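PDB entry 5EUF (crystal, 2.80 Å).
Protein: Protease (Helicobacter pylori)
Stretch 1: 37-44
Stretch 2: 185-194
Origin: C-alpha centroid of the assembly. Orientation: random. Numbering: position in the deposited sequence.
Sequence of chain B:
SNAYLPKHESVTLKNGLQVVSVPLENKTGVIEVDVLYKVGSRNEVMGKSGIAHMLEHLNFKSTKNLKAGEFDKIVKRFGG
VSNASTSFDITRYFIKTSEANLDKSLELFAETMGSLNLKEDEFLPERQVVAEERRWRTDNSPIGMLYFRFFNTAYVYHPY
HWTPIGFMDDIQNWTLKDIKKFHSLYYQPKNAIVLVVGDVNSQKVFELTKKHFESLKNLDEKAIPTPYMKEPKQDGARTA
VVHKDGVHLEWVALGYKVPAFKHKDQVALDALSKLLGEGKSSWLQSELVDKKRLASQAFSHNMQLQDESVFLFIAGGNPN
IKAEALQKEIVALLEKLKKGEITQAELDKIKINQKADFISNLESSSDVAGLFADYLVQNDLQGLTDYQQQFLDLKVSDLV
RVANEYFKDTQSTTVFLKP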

# COMPACT_ATOMS: atom_id res chain seq x y z
N TYR B 37 -18.34 15.27 8.35
CA TYR B 37 -18.31 13.83 8.51
C TYR B 37 -16.90 13.38 8.88
O TYR B 37 -15.93 13.74 8.21
CB TYR B 37 -18.78 13.12 7.24
CG TYR B 37 -20.25 13.28 6.95
CD1 TYR B 37 -21.20 12.47 7.57
CD2 TYR B 37 -20.71 14.24 6.05
CE1 TYR B 37 -22.54 12.60 7.30
CE2 TYR B 37 -22.05 14.38 5.78
CZ TYR B 37 -22.97 13.57 6.41
OH TYR B 37 -24.31 13.71 6.14
N LYS B 38 -16.78 12.60 9.95
CA LYS B 38 -15.48 12.10 10.39
C LYS B 38 -14.99 10.99 9.47
O LYS B 38 -14.73 9.87 9.92
CB LYS B 38 -15.56 11.60 11.83
CG LYS B 38 -16.03 12.65 12.83
CD LYS B 38 -16.14 12.06 14.22
CE LYS B 38 -16.53 13.11 15.25
NZ LYS B 38 -16.71 12.52 16.60
N VAL B 39 -14.90 11.30 8.18
CA VAL B 39 -14.44 10.34 7.18
C VAL B 39 -13.46 10.98 6.22
O VAL B 39 -13.59 12.16 5.88
CB VAL B 39 -15.60 9.77 6.33
CG1 VAL B 39 -15.27 8.35 5.91
CG2 VAL B 39 -16.91 9.83 7.09
N GLY B 40 -12.49 10.20 5.76
CA GLY B 40 -11.53 10.67 4.79
C GLY B 40 -10.90 9.50 4.07
O GLY B 40 -11.43 8.39 4.09
N SER B 41 -9.76 9.74 3.43
CA SER B 41 -9.05 8.69 2.73
C SER B 41 -8.42 7.73 3.73
O SER B 41 -8.03 6.61 3.36
CB SER B 41 -7.99 9.28 1.81
OG SER B 41 -7.01 9.99 2.54
N ARG B 42 -8.31 8.16 4.98
CA ARG B 42 -7.70 7.34 6.02
C ARG B 42 -8.63 6.20 6.43
O ARG B 42 -8.21 5.24 7.08
CB ARG B 42 -7.34 8.19 7.24
CG ARG B 42 -8.46 8.33 8.24
CD ARG B 42 -8.04 9.10 9.48
NE ARG B 42 -8.86 8.72 10.62
CZ ARG B 42 -8.46 7.89 11.58
NH1 ARG B 42 -7.24 7.38 11.53
NH2 ARG B 42 -9.27 7.58 12.58
N ASN B 43 -9.90 6.31 6.06
CA ASN B 43 -10.88 5.28 6.34
C ASN B 43 -11.08 4.35 5.15
O ASN B 43 -12.00 3.54 5.12
CB ASN B 43 -12.21 5.90 6.75
CG ASN B 43 -12.06 6.87 7.90
OD1 ASN B 43 -11.94 8.08 7.69
ND2 ASN B 43 -12.07 6.35 9.12
N GLU B 44 -10.20 4.47 4.16
CA GLU B 44 -10.27 3.63 2.97
C GLU B 44 -9.26 2.50 3.04
O GLU B 44 -8.47 2.40 3.98
CB GLU B 44 -10.02 4.46 1.71
CG GLU B 44 -10.97 5.63 1.53
CD GLU B 44 -10.59 6.50 0.36
OE1 GLU B 44 -9.49 6.29 -0.20
OE2 GLU B 44 -11.38 7.40 -0.02
N LEU B 185 -22.20 3.49 6.08
CA LEU B 185 -21.40 3.19 7.26
C LEU B 185 -20.79 4.45 7.86
O LEU B 185 -20.79 4.63 9.08
CB LEU B 185 -20.29 2.19 6.92
CG LEU B 185 -19.26 1.93 8.01
CD1 LEU B 185 -19.93 1.38 9.26
CD2 LEU B 185 -18.18 0.98 7.52
N TYR B 186 -20.28 5.33 7.01
CA TYR B 186 -19.51 6.47 7.47
C TYR B 186 -20.29 7.79 7.49
O TYR B 186 -19.81 8.79 8.03
CB TYR B 186 -18.25 6.63 6.62
CG TYR B 186 -17.21 5.56 6.88
CD1 TYR B 186 -16.46 5.56 8.06
CD2 TYR B 186 -16.97 4.56 5.95
CE1 TYR B 186 -15.51 4.59 8.30
CE2 TYR B 186 -16.01 3.58 6.19
CZ TYR B 186 -15.29 3.60 7.36
OH TYR B 186 -14.34 2.63 7.60
N TYR B 187 -21.49 7.80 6.91
CA TYR B 187 -22.34 8.99 6.94
C TYR B 187 -23.52 8.82 7.88
O TYR B 187 -24.62 9.29 7.61
CB TYR B 187 -22.84 9.34 5.53
CG TYR B 187 -21.83 10.07 4.67
CD1 TYR B 187 -20.55 9.57 4.50
CD2 TYR B 187 -22.18 11.24 4.02
CE1 TYR B 187 -19.63 10.23 3.71
CE2 TYR B 187 -21.26 11.91 3.22
CZ TYR B 187 -19.99 11.39 3.07
OH TYR B 187 -19.07 12.05 2.28
N GLN B 188 -23.29 8.12 8.99
CA GLN B 188 -24.29 8.02 10.04
C GLN B 188 -24.28 9.30 10.86
O GLN B 188 -23.24 9.96 10.97
CB GLN B 188 -24.02 6.81 10.93
CG GLN B 188 -23.83 5.51 10.18
CD GLN B 188 -23.69 4.32 11.12
OE1 GLN B 188 -24.42 4.20 12.09
NE2 GLN B 188 -22.73 3.45 10.83
N PRO B 189 -25.43 9.66 11.43
CA PRO B 189 -25.54 10.81 12.34
C PRO B 189 -24.53 10.74 13.49
O PRO B 189 -23.98 11.77 13.88
CB PRO B 189 -26.97 10.71 12.86
CG PRO B 189 -27.72 10.03 11.76
CD PRO B 189 -26.75 9.07 11.14
N LYS B 190 -24.29 9.54 14.00
CA LYS B 190 -23.33 9.33 15.08
C LYS B 190 -21.90 9.67 14.64
O LYS B 190 -21.01 9.85 15.47
CB LYS B 190 -23.39 7.89 15.58
N ASN B 191 -21.70 9.76 13.33
CA ASN B 191 -20.38 10.06 12.78
C ASN B 191 -20.34 11.45 12.15
O ASN B 191 -19.38 11.80 11.47
CB ASN B 191 -20.00 8.99 11.74
CG ASN B 191 -18.51 8.98 11.42
OD1 ASN B 191 -17.68 9.22 12.30
ND2 ASN B 191 -18.18 8.72 10.16
N ALA B 192 -21.38 12.24 12.40
CA ALA B 192 -21.49 13.55 11.76
C ALA B 192 -21.60 14.70 12.77
O ALA B 192 -22.06 14.51 13.90
CB ALA B 192 -22.68 13.57 10.82
N ILE B 193 -21.18 15.88 12.34
CA ILE B 193 -21.26 17.09 13.16
C ILE B 193 -21.88 18.24 12.37
O ILE B 193 -21.42 18.57 11.28
CB ILE B 193 -19.87 17.54 13.65
CG1 ILE B 193 -19.22 16.46 14.52
CG2 ILE B 193 -19.97 18.85 14.42
CD1 ILE B 193 -17.80 16.78 14.93
N VAL B 194 -22.91 18.85 12.93
CA VAL B 194 -23.53 20.02 12.32
C VAL B 194 -23.04 21.29 13.02
O VAL B 194 -23.33 21.51 14.20
CB VAL B 194 -25.07 19.96 12.37
CG1 VAL B 194 -25.67 21.23 11.80
CG2 VAL B 194 -25.57 18.74 11.61

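The two stretches, at least 143 residues apart in sequence wherever they touch, bury 558 Å² between them. Their one direct hydrogen bond is backbone to backbone: K38 N donates to N191 O over 3.1 Å, almost linearly. It lies beside an antiparallel, non-hydrogen-bonded bridge between Y37 and A192, whose side chains share one face of the sheet. Two side-chain bonds each lie within one stretch: N43 OD1 accepts from G40 N at 2.9 Å, and N191 ND2 donates to Y186 O at 2.7 Å, satisfying a polar group in this buried setting and linking N191 back to Y186.

Aromatic packing surrounds the Y37 side chain. The buried Y37 and Y187 rings, flat enough to approach closely, stack face to face, centroids 4.0 Å apart and planes inclined by 24°, with Y37 CZ 3.4 Å from Y187 CD2. The small A192 methyl fits close to the same tyrosine, its CB 3.7 Å from Y37 CE1. Separately, N43 CB makes an off-centre CH-pi contact, 4.3 Å from the centroid of the buried Y186 ring.

Aliphatic contacts complete the interface. Buried V39 points toward stretch 2, bringing CG2 within 3.5 Å of Y186 CB and 3.2 Å of Y186 O. K38, partly exposed and extended, brings CE to 3.9 Å from I193 CD1.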